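Local structure of uncharacterized protein MJ0754 (Methanocaldococcus jannaschii, 3Q4N) at residues B[24-38]-B[108-120]. The protein is of unknown function but belongs to the ferritin-like four-helix-bundle proteins and binds metal, consistent with a dinuclear centre. Residues are numbered along the deposited sequence; the frame is centred on the assembly and turned at random.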
loop_
_atom_site.group_PDB
_atom_site.type_symbol
_atom_site.label_atom_id
_atom_site.label_comp_id
_atom_site.label_asym_id
_atom_site.label_seq_id
_atom_site.Cartn_x
_atom_site.Cartn_y
_atom_site.Cartn_z
ATOM N N MET B 24 -0.836 -12.743 3.263
ATOM C CA MET B 24 0.596 -12.871 3.223
ATOM C C MET B 24 1.029 -14.200 2.644
ATOM O O MET B 24 2.044 -14.275 1.959
ATOM C CB MET B 24 1.155 -12.700 4.612
ATOM C CG MET B 24 1.250 -11.247 5.059
ATOM S SD MET B 24 1.985 -10.096 3.875
ATOM C CE MET B 24 3.564 -10.790 3.476
ATOM N N ARG B 25 0.256 -15.248 2.916
ATOM C CA ARG B 25 0.514 -16.568 2.340
ATOM C C ARG B 25 0.482 -16.449 0.828
ATOM O O ARG B 25 1.375 -16.946 0.142
ATOM C CB ARG B 25 -0.531 -17.585 2.812
ATOM C CG ARG B 25 -0.534 -18.933 2.066
ATOM C CD ARG B 25 0.572 -19.882 2.556
ATOM N NE ARG B 25 0.558 -21.179 1.873
ATOM C CZ ARG B 25 1.645 -21.923 1.664
ATOM N NH1 ARG B 25 2.841 -21.519 2.081
ATOM N NH2 ARG B 25 1.544 -23.078 1.028
ATOM N N GLU B 26 -0.538 -15.775 0.306
ATOM C CA GLU B 26 -0.584 -15.564 -1.124
ATOM C C GLU B 26 0.320 -14.454 -1.630
ATOM O O GLU B 26 0.715 -14.468 -2.797
ATOM C CB GLU B 26 -2.003 -15.373 -1.620
ATOM C CG GLU B 26 -2.406 -16.462 -2.593
ATOM C CD GLU B 26 -3.900 -16.719 -2.626
ATOM O OE1 GLU B 26 -4.674 -15.877 -2.097
ATOM O OE2 GLU B 26 -4.278 -17.775 -3.197
ATOM N N GLU B 27 0.671 -13.506 -0.766
ATOM C CA GLU B 27 1.568 -12.467 -1.212
ATOM C C GLU B 27 2.918 -13.043 -1.609
ATOM O O GLU B 27 3.401 -12.721 -2.689
ATOM C CB GLU B 27 1.688 -11.328 -0.213
ATOM C CG GLU B 27 2.072 -10.013 -0.888
ATOM C CD GLU B 27 1.615 -8.767 -0.112
ATOM O OE1 GLU B 27 2.485 -7.929 0.245
ATOM O OE2 GLU B 27 0.392 -8.618 0.139
ATOM N N GLU B 28 3.487 -13.914 -0.762
ATOM C CA GLU B 28 4.814 -14.535 -0.977
ATOM C C GLU B 28 4.824 -15.473 -2.181
ATOM O O GLU B 28 5.855 -15.700 -2.830
ATOM C CB GLU B 28 5.264 -15.301 0.267
ATOM C CG GLU B 28 5.329 -14.473 1.564
ATOM C CD GLU B 28 6.514 -13.466 1.651
ATOM O OE1 GLU B 28 7.692 -13.876 1.566
ATOM O OE2 GLU B 28 6.271 -12.245 1.825
ATOM N N LYS B 29 3.662 -16.028 -2.475
ATOM C CA LYS B 29 3.531 -16.883 -3.626
ATOM C C LYS B 29 3.595 -16.049 -4.912
ATOM O O LYS B 29 4.236 -16.453 -5.897
ATOM C CB LYS B 29 2.245 -17.698 -3.549
ATOM C CG LYS B 29 2.101 -18.651 -4.714
ATOM C CD LYS B 29 0.968 -19.631 -4.544
ATOM C CE LYS B 29 0.789 -20.408 -5.823
ATOM N NZ LYS B 29 0.197 -19.559 -6.881
ATOM N N LEU B 30 2.951 -14.886 -4.900
ATOM C CA LEU B 30 3.080 -13.953 -6.012
ATOM C C LEU B 30 4.563 -13.740 -6.338
ATOM O O LEU B 30 5.022 -14.022 -7.457
ATOM C CB LEU B 30 2.407 -12.619 -5.690
ATOM C CG LEU B 30 2.670 -11.474 -6.667
ATOM C CD1 LEU B 30 2.340 -11.876 -8.113
ATOM C CD2 LEU B 30 1.907 -10.219 -6.249
ATOM N N ALA B 31 5.296 -13.243 -5.349
ATOM C CA ALA B 31 6.725 -13.059 -5.455
ATOM C C ALA B 31 7.365 -14.291 -6.087
ATOM O O ALA B 31 8.052 -14.190 -7.091
ATOM C CB ALA B 31 7.302 -12.802 -4.077
ATOM N N ARG B 32 7.102 -15.463 -5.524
ATOM C CA ARG B 32 7.723 -16.667 -6.018
ATOM C C ARG B 32 7.360 -16.948 -7.490
ATOM O O ARG B 32 8.248 -17.143 -8.334
ATOM C CB ARG B 32 7.421 -17.848 -5.104
ATOM C CG ARG B 32 8.250 -19.090 -5.442
ATOM C CD ARG B 32 7.536 -20.424 -5.102
ATOM N NE ARG B 32 6.245 -20.582 -5.787
ATOM C CZ ARG B 32 5.321 -21.487 -5.467
ATOM N NH1 ARG B 32 5.535 -22.339 -4.468
ATOM N NH2 ARG B 32 4.171 -21.538 -6.143
ATOM N N ASP B 33 6.066 -16.938 -7.804
ATOM C CA ASP B 33 5.598 -17.245 -9.170
ATOM C C ASP B 33 6.126 -16.232 -10.179
ATOM O O ASP B 33 6.445 -16.580 -11.329
ATOM C CB ASP B 33 4.074 -17.276 -9.241
ATOM C CG ASP B 33 3.458 -18.301 -8.307
ATOM O OD1 ASP B 33 2.310 -18.074 -7.888
ATOM O OD2 ASP B 33 4.109 -19.325 -7.983
ATOM N N VAL B 34 6.230 -14.976 -9.753
ATOM C CA VAL B 34 6.858 -13.981 -10.618
ATOM C C VAL B 34 8.331 -14.314 -10.869
ATOM O O VAL B 34 8.738 -14.496 -12.017
ATOM C CB VAL B 34 6.672 -12.545 -10.124
ATOM C CG1 VAL B 34 7.372 -11.600 -11.062
ATOM C CG2 VAL B 34 5.192 -12.216 -10.069
ATOM N N TYR B 35 9.119 -14.418 -9.803
ATOM C CA TYR B 35 10.535 -14.651 -9.996
ATOM C C TYR B 35 10.749 -15.888 -10.893
ATOM O O TYR B 35 11.445 -15.819 -11.902
ATOM C CB TYR B 35 11.292 -14.716 -8.659
ATOM C CG TYR B 35 11.138 -13.467 -7.786
ATOM C CD1 TYR B 35 10.988 -12.213 -8.349
ATOM C CD2 TYR B 35 11.165 -13.549 -6.397
ATOM C CE1 TYR B 35 10.847 -11.076 -7.572
ATOM C CE2 TYR B 35 11.013 -12.407 -5.605
ATOM C CZ TYR B 35 10.859 -11.172 -6.210
ATOM O OH TYR B 35 10.702 -10.026 -5.452
ATOM N N LEU B 36 10.090 -16.990 -10.554
ATOM C CA LEU B 36 10.105 -18.204 -11.378
ATOM C C LEU B 36 9.829 -17.978 -12.872
ATOM O O LEU B 36 10.590 -18.454 -13.722
ATOM C CB LEU B 36 9.098 -19.204 -10.820
ATOM C CG LEU B 36 9.529 -19.969 -9.572
ATOM C CD1 LEU B 36 8.334 -20.406 -8.782
ATOM C CD2 LEU B 36 10.356 -21.170 -9.973
ATOM N N THR B 37 8.739 -17.277 -13.188
ATOM C CA THR B 37 8.450 -16.875 -14.574
ATOM C C THR B 37 9.634 -16.187 -15.232
ATOM O O THR B 37 10.021 -16.522 -16.341
ATOM C CB THR B 37 7.328 -15.832 -14.623
ATOM O OG1 THR B 37 6.144 -16.370 -14.034
ATOM C CG2 THR B 37 7.055 -15.382 -16.052
ATOM N N LEU B 38 10.175 -15.195 -14.539
ATOM C CA LEU B 38 11.117 -14.264 -15.126
ATOM C C LEU B 38 12.471 -14.907 -15.340
ATOM O O LEU B 38 13.211 -14.538 -16.256
ATOM C CB LEU B 38 11.225 -13.023 -14.251
ATOM C CG LEU B 38 10.059 -12.069 -14.483
ATOM C CD1 LEU B 38 10.097 -10.879 -13.527
ATOM C CD2 LEU B 38 10.043 -11.599 -15.941
ATOM N N VAL B 108 10.731 -4.881 -11.618
ATOM C CA VAL B 108 9.592 -5.622 -11.085
ATOM C C VAL B 108 9.964 -6.291 -9.765
ATOM O O VAL B 108 9.227 -6.208 -8.782
ATOM C CB VAL B 108 9.127 -6.707 -12.047
ATOM C CG1 VAL B 108 8.127 -7.576 -11.360
ATOM C CG2 VAL B 108 8.515 -6.100 -13.282
ATOM N N GLY B 109 11.117 -6.955 -9.760
ATOM C CA GLY B 109 11.626 -7.598 -8.561
ATOM C C GLY B 109 11.598 -6.616 -7.414
ATOM O O GLY B 109 10.815 -6.769 -6.476
ATOM N N ALA B 110 12.437 -5.588 -7.519
ATOM C CA ALA B 110 12.502 -4.517 -6.541
ATOM C C ALA B 110 11.127 -4.163 -6.044
ATOM O O ALA B 110 10.927 -4.004 -4.836
ATOM C CB ALA B 110 13.145 -3.308 -7.132
ATOM N N THR B 111 10.187 -4.086 -6.981
ATOM C CA THR B 111 8.848 -3.567 -6.715
ATOM C C THR B 111 8.004 -4.500 -5.859
ATOM O O THR B 111 7.170 -4.049 -5.081
ATOM C CB THR B 111 8.097 -3.317 -8.023
ATOM O OG1 THR B 111 8.878 -2.458 -8.883
ATOM C CG2 THR B 111 6.738 -2.696 -7.741
ATOM N N ILE B 112 8.205 -5.801 -6.017
ATOM C CA ILE B 112 7.464 -6.784 -5.245
ATOM C C ILE B 112 7.926 -6.698 -3.782
ATOM O O ILE B 112 7.134 -6.784 -2.826
ATOM C CB ILE B 112 7.690 -8.183 -5.837
ATOM C CG1 ILE B 112 6.942 -8.301 -7.156
ATOM C CG2 ILE B 112 7.228 -9.285 -4.885
ATOM C CD1 ILE B 112 7.640 -9.219 -8.180
ATOM N N GLU B 113 9.225 -6.497 -3.639
ATOM C CA GLU B 113 9.855 -6.398 -2.356
ATOM C C GLU B 113 9.508 -5.075 -1.650
ATOM O O GLU B 113 9.419 -5.002 -0.420
ATOM C CB GLU B 113 11.359 -6.577 -2.567
ATOM C CG GLU B 113 11.718 -7.942 -3.170
ATOM C CD GLU B 113 11.451 -9.105 -2.211
ATOM O OE1 GLU B 113 10.909 -8.882 -1.110
ATOM O OE2 GLU B 113 11.765 -10.260 -2.548
ATOM N N ASP B 114 9.309 -4.033 -2.450
ATOM C CA ASP B 114 8.876 -2.718 -1.970
ATOM C C ASP B 114 7.487 -2.871 -1.326
ATOM O O ASP B 114 7.254 -2.505 -0.161
ATOM C CB ASP B 114 8.836 -1.770 -3.173
ATOM C CG ASP B 114 8.588 -0.325 -2.794
ATOM O OD1 ASP B 114 8.152 -0.028 -1.646
ATOM O OD2 ASP B 114 8.822 0.526 -3.677
ATOM N N LEU B 115 6.585 -3.450 -2.109
ATOM C CA LEU B 115 5.269 -3.781 -1.670
ATOM C C LEU B 115 5.316 -4.836 -0.575
ATOM O O LEU B 115 4.400 -4.942 0.240
ATOM C CB LEU B 115 4.478 -4.300 -2.852
ATOM C CG LEU B 115 2.997 -4.476 -2.561
ATOM C CD1 LEU B 115 2.461 -3.351 -1.691
ATOM C CD2 LEU B 115 2.246 -4.500 -3.872
ATOM N N ASP B 116 6.367 -5.636 -0.543
ATOM C CA ASP B 116 6.366 -6.690 0.440
ATOM C C ASP B 116 6.677 -6.145 1.829
ATOM O O ASP B 116 5.901 -6.367 2.754
ATOM C CB ASP B 116 7.295 -7.819 0.049
ATOM C CG ASP B 116 6.658 -9.187 0.245
ATOM O OD1 ASP B 116 6.649 -9.990 -0.725
ATOM O OD2 ASP B 116 6.163 -9.466 1.361
ATOM N N ILE B 117 7.767 -5.392 1.978
ATOM C CA ILE B 117 8.053 -4.726 3.247
ATOM C C ILE B 117 6.909 -3.783 3.714
ATOM O O ILE B 117 6.718 -3.584 4.924
ATOM C CB ILE B 117 9.331 -3.927 3.163
ATOM C CG1 ILE B 117 10.449 -4.785 2.602
ATOM C CG2 ILE B 117 9.726 -3.406 4.526
ATOM C CD1 ILE B 117 11.639 -3.967 2.077
ATOM N N ALA B 118 6.165 -3.203 2.769
ATOM C CA ALA B 118 5.099 -2.262 3.108
ATOM C C ALA B 118 3.963 -2.993 3.812
ATOM O O ALA B 118 3.480 -2.582 4.883
ATOM C CB ALA B 118 4.587 -1.565 1.855
ATOM N N ASP B 119 3.550 -4.102 3.211
ATOM C CA ASP B 119 2.408 -4.832 3.717
ATOM C C ASP B 119 2.801 -5.583 4.980
ATOM O O ASP B 119 2.042 -5.647 5.937
ATOM C CB ASP B 119 1.815 -5.687 2.607
ATOM C CG ASP B 119 1.330 -4.821 1.419
ATOM O OD1 ASP B 119 1.407 -3.576 1.520
ATOM O OD2 ASP B 119 0.877 -5.354 0.376
ATOM N N LEU B 120 4.028 -6.071 5.013
ATOM C CA LEU B 120 4.580 -6.612 6.231
ATOM C C LEU B 120 4.465 -5.609 7.359
ATOM O O LEU B 120 3.953 -5.950 8.405
ATOM C CB LEU B 120 6.036 -7.057 6.020
ATOM C CG LEU B 120 6.211 -8.413 5.316
ATOM C CD1 LEU B 120 7.620 -8.653 4.895
ATOM C CD2 LEU B 120 5.734 -9.587 6.183
#
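With CG of Y35 anti to its carbonyl carbon (chi1 -57°) and E113 bent at chi2 (-68°), the phenol and the carboxylate are brought together between two almost antiparallel helices, 172° apart. The Y35 OH donates to E113 OE2 at 3.1 Å, meeting this oxygen from above the carboxylate plane, while OE1 of E113 is held by S143 of helix 130-155. The edge of the Y35 ring lies against the backbone of G109, its CE1 3.7 Å from G109 CA. A phenylalanine in place of Y35 would probably leave E113 OE2 without the hydroxyl that reaches it across the interface. I112 fills the middle of the interface: CG2 rests on the methyl of A31 (CB to CG2 3.6 Å), and CD1 reaches V34 CG1 tip to tip. Further along, like-charged carboxylates come close together, E28 with D116, their planes steeply inclined to each other, and E27 with D119. E28 OE1 is hydrogen-bonded to H57 of helix 45-68. The antiparallel pair belongs to the ferritin-like four-helix bundle, and the buried carboxylates of E28 and D116, with H57 beside E28, are consistent with the dinuclear metal centre of such proteins.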